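Local atomic coordinates of HMG box-containing protein 1 (Homo sapiens, PDB entry 3QVE), a protein that represses transcription by binding the promoters of target genes, regulating the cell cycle and the Wnt pathway. Residues K76-P81 with L88-C93. Sequence-based numbering, arbitrary orientation.
With EDO (1,2-ethanediol), chain I; EDO (1,2-ethanediol), chain N.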
ATOM      1  N   LYS A  76      -9.636  -0.199   3.393  1.00 23.13           N
ATOM      2  CA  LYS A  76      -9.354   1.185   3.145  1.00 23.04           C
ATOM      3  C   LYS A  76      -8.400   1.619   4.214  1.00 26.23           C
ATOM      4  O   LYS A  76      -8.689   1.474   5.400  1.00 24.20           O
ATOM      5  CB  LYS A  76     -10.626   2.007   3.146  1.00 27.25           C
ATOM      6  CG  LYS A  76     -11.461   1.760   1.875  1.00 39.54           C
ATOM      7  CD  LYS A  76     -12.781   2.541   1.819  1.00 50.05           C
ATOM      8  CE  LYS A  76     -12.569   3.964   1.446  1.00 51.90           C
ATOM      9  NZ  LYS A  76     -13.804   4.795   1.600  1.00 52.93           N
ATOM     10  N   LEU A  77      -7.262   2.125   3.777  1.00 20.69           N
ATOM     11  CA  LEU A  77      -6.113   2.405   4.650  1.00 23.52           C
ATOM     12  C   LEU A  77      -5.600   3.781   4.425  1.00 24.53           C
ATOM     13  O   LEU A  77      -5.542   4.218   3.278  1.00 25.04           O
ATOM     14  CB  LEU A  77      -4.965   1.446   4.310  1.00 19.16           C
ATOM     15  CG  LEU A  77      -5.246  -0.039   4.221  1.00 24.27           C
ATOM     16  CD1 LEU A  77      -4.000  -0.822   3.666  1.00 23.06           C
ATOM     17  CD2 LEU A  77      -5.700  -0.527   5.660  1.00 20.89           C
ATOM     18  N   THR A  78      -5.114   4.442   5.481  1.00 22.33           N
ATOM     19  CA  THR A  78      -4.531   5.781   5.311  1.00 21.77           C
ATOM     20  C   THR A  78      -3.118   5.738   5.810  1.00 23.88           C
ATOM     21  O   THR A  78      -2.834   5.224   6.891  1.00 25.42           O
ATOM     22  CB  THR A  78      -5.343   6.882   6.040  1.00 23.51           C
ATOM     23  OG1 THR A  78      -6.602   7.003   5.388  1.00 24.49           O
ATOM     24  CG2 THR A  78      -4.616   8.277   5.979  1.00 24.37           C
ATOM     25  N   PHE A  79      -2.228   6.264   4.987  1.00 21.85           N
ATOM     26  CA  PHE A  79      -0.784   6.192   5.194  1.00 23.41           C
ATOM     27  C   PHE A  79      -0.165   7.592   5.257  1.00 25.44           C
ATOM     28  O   PHE A  79      -0.628   8.503   4.580  1.00 24.70           O
ATOM     29  CB  PHE A  79      -0.116   5.499   4.016  1.00 25.81           C
ATOM     30  CG  PHE A  79      -0.369   4.026   3.948  1.00 23.21           C
ATOM     31  CD1 PHE A  79       0.306   3.153   4.776  1.00 26.01           C
ATOM     32  CD2 PHE A  79      -1.208   3.502   2.975  1.00 26.45           C
ATOM     33  CE1 PHE A  79       0.103   1.780   4.695  1.00 24.32           C
ATOM     34  CE2 PHE A  79      -1.418   2.127   2.897  1.00 23.43           C
ATOM     35  CZ  PHE A  79      -0.776   1.284   3.754  1.00 23.86           C
ATOM     36  N   ASP A  80       0.913   7.717   6.027  1.00 26.77           N
ATOM     37  CA  ASP A  80       1.693   8.939   6.167  1.00 26.44           C
ATOM     38  C   ASP A  80       3.105   8.746   5.607  1.00 24.19           C
ATOM     39  O   ASP A  80       3.865   7.910   6.134  1.00 28.61           O
ATOM     40  CB  ASP A  80       1.738   9.285   7.651  1.00 26.96           C
ATOM     41  CG  ASP A  80       2.421  10.619   7.942  1.00 35.65           C
ATOM     42  OD1 ASP A  80       2.948  11.191   7.010  1.00 31.81           O
ATOM     43  OD2 ASP A  80       2.393  11.093   9.098  1.00 35.95           O
ATOM     44  N   PRO A  81       3.493   9.506   4.557  1.00 27.10           N
ATOM     45  CA  PRO A  81       4.833   9.371   4.004  1.00 28.03           C
ATOM     46  C   PRO A  81       5.924  10.090   4.761  1.00 29.18           C
ATOM     47  O   PRO A  81       7.082   9.967   4.390  1.00 31.33           O
ATOM     48  CB  PRO A  81       4.705  10.006   2.633  1.00 27.84           C
ATOM     49  CG  PRO A  81       3.702  11.066   2.844  1.00 27.64           C
ATOM     50  CD  PRO A  81       2.700  10.467   3.771  1.00 27.68           C
ATOM     51  N   LEU A  88      -1.068  12.987   3.052  1.00 25.70           N
ATOM     52  CA  LEU A  88      -1.466  11.601   3.294  1.00 24.67           C
ATOM     53  C   LEU A  88      -1.933  10.922   2.022  1.00 24.50           C
ATOM     54  O   LEU A  88      -2.240  11.574   0.995  1.00 26.00           O
ATOM     55  CB  LEU A  88      -2.556  11.562   4.355  1.00 24.03           C
ATOM     56  CG  LEU A  88      -2.206  12.256   5.693  1.00 30.03           C
ATOM     57  CD1 LEU A  88      -3.360  12.091   6.696  1.00 24.91           C
ATOM     58  CD2 LEU A  88      -0.873  11.745   6.276  1.00 25.07           C
ATOM     59  N   LEU A  89      -1.988   9.601   2.083  1.00 26.05           N
ATOM     60  CA  LEU A  89      -2.526   8.771   0.987  1.00 25.12           C
ATOM     61  C   LEU A  89      -3.512   7.810   1.564  1.00 24.35           C
ATOM     62  O   LEU A  89      -3.166   7.114   2.523  1.00 23.93           O
ATOM     63  CB  LEU A  89      -1.406   7.952   0.347  1.00 22.70           C
ATOM     64  CG  LEU A  89      -1.757   6.858  -0.685  1.00 25.65           C
ATOM     65  CD1 LEU A  89      -2.411   7.442  -1.900  1.00 21.18           C
ATOM     66  CD2 LEU A  89      -0.509   6.072  -1.071  1.00 22.42           C
ATOM     67  N   THR A  90      -4.705   7.728   0.973  1.00 24.85           N
ATOM     68  CA  THR A  90      -5.666   6.682   1.325  1.00 21.71           C
ATOM     69  C   THR A  90      -5.732   5.722   0.143  1.00 24.87           C
ATOM     70  O   THR A  90      -5.698   6.150  -1.011  1.00 21.15           O
ATOM     71  CB  THR A  90      -7.056   7.264   1.664  1.00 23.66           C
ATOM     72  OG1 THR A  90      -6.884   8.164   2.769  1.00 24.63           O
ATOM     73  CG2 THR A  90      -8.060   6.148   2.086  1.00 20.91           C
ATOM     74  N   VAL A  91      -5.780   4.424   0.429  1.00 23.08           N
ATOM     75  CA  VAL A  91      -5.862   3.421  -0.609  1.00 21.77           C
ATOM     76  C   VAL A  91      -7.003   2.482  -0.309  1.00 23.32           C
ATOM     77  O   VAL A  91      -7.418   2.336   0.848  1.00 23.21           O
ATOM     78  CB  VAL A  91      -4.538   2.573  -0.763  1.00 27.01           C
ATOM     79  CG1 VAL A  91      -3.313   3.471  -0.868  1.00 20.88           C
ATOM     80  CG2 VAL A  91      -4.377   1.596   0.347  1.00 22.35           C
ATOM     81  N   GLU A  92      -7.517   1.858  -1.363  1.00 19.96           N
ATOM     82  CA  GLU A  92      -8.373   0.690  -1.248  1.00 20.85           C
ATOM     83  C   GLU A  92      -7.577  -0.494  -1.757  1.00 23.74           C
ATOM     84  O   GLU A  92      -6.996  -0.414  -2.832  1.00 26.95           O
ATOM     85  CB  GLU A  92      -9.607   0.864  -2.102  1.00 24.31           C
ATOM     86  CG  GLU A  92     -10.638  -0.219  -1.972  1.00 26.34           C
ATOM     87  CD  GLU A  92     -11.527  -0.297  -3.191  1.00 33.78           C
ATOM     88  OE1 GLU A  92     -12.626   0.302  -3.118  1.00 31.51           O
ATOM     89  OE2 GLU A  92     -11.136  -0.943  -4.207  1.00 30.73           O
ATOM     90  N   CYS A  93      -7.497  -1.577  -0.996  1.00 22.49           N
ATOM     91  CA  CYS A  93      -6.735  -2.734  -1.466  1.00 22.64           C
ATOM     92  C   CYS A  93      -7.449  -4.020  -1.082  1.00 25.76           C
ATOM     93  O   CYS A  93      -8.365  -4.019  -0.280  1.00 24.98           O
ATOM     94  CB  CYS A  93      -5.329  -2.666  -0.911  1.00 26.59           C
ATOM     95  SG  CYS A  93      -5.259  -2.939   0.789  1.00 32.98           S
TER
HETATM   96  C1  EDO I  13       8.604   7.067   6.999  1.00 53.42           C
HETATM   97  O1  EDO I  13       8.971   8.445   7.105  1.00 51.27           O
HETATM   98  C2  EDO I  13       7.353   6.851   7.828  1.00 47.32           C
HETATM   99  O2  EDO I  13       6.449   7.921   7.533  1.00 60.16           O
HETATM  100  C1  EDO N  24     -14.397   8.421   0.553  1.00 69.45           C
HETATM  101  O1  EDO N  24     -13.908   7.092   0.354  1.00 65.04           O
HETATM  102  C2  EDO N  24     -14.532   9.153  -0.770  1.00 70.50           C
HETATM  103  O2  EDO N  24     -15.182   8.287  -1.708  1.00 73.89           O
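The F79 ring takes V91 CG2 at its edge, in the ring plane, with F79 CE2 3.9 Å from that methyl; L59 and F99 also touch the F79 side chain. V91 chi1 of -50° turns CG1 anti to the carbonyl carbon, which leaves CG2 between the backbone N and C; the same CG2 lies 4.0 Å from L77 CB. L77 CD1 reaches on to C93 SG, 3.8 Å away. L77, F79 and V91 share one face of the sheet with L89, which packs on F20 and Y54. The two strands, 72-80 and 89-94, form a beta hairpin in the antiparallel sheet of the AXH domain, flanked by strands 59-69 and 17-20. L77 with V91 and F79 with L89 are antiparallel hydrogen-bonded pairs, each joined by two N-H...O=C hydrogen bonds, the shortest being F79 N to L89 O at 2.8 Å, nearly along the C=O axis. Between them, on the other face, the non-hydrogen-bonded pair T78 and T90 joins hydroxyl to hydroxyl, OG1 to OG1 at 2.9 Å; both hydroxyls lie anti to their carbonyl carbons, and T90 OG1 is also hydrogen-bonded to H21 NE2. Toward the turn, L88 CD2 lies against D80 CB at 3.8 Å, while D80 OD1 accepts a hydrogen bond from G82 N.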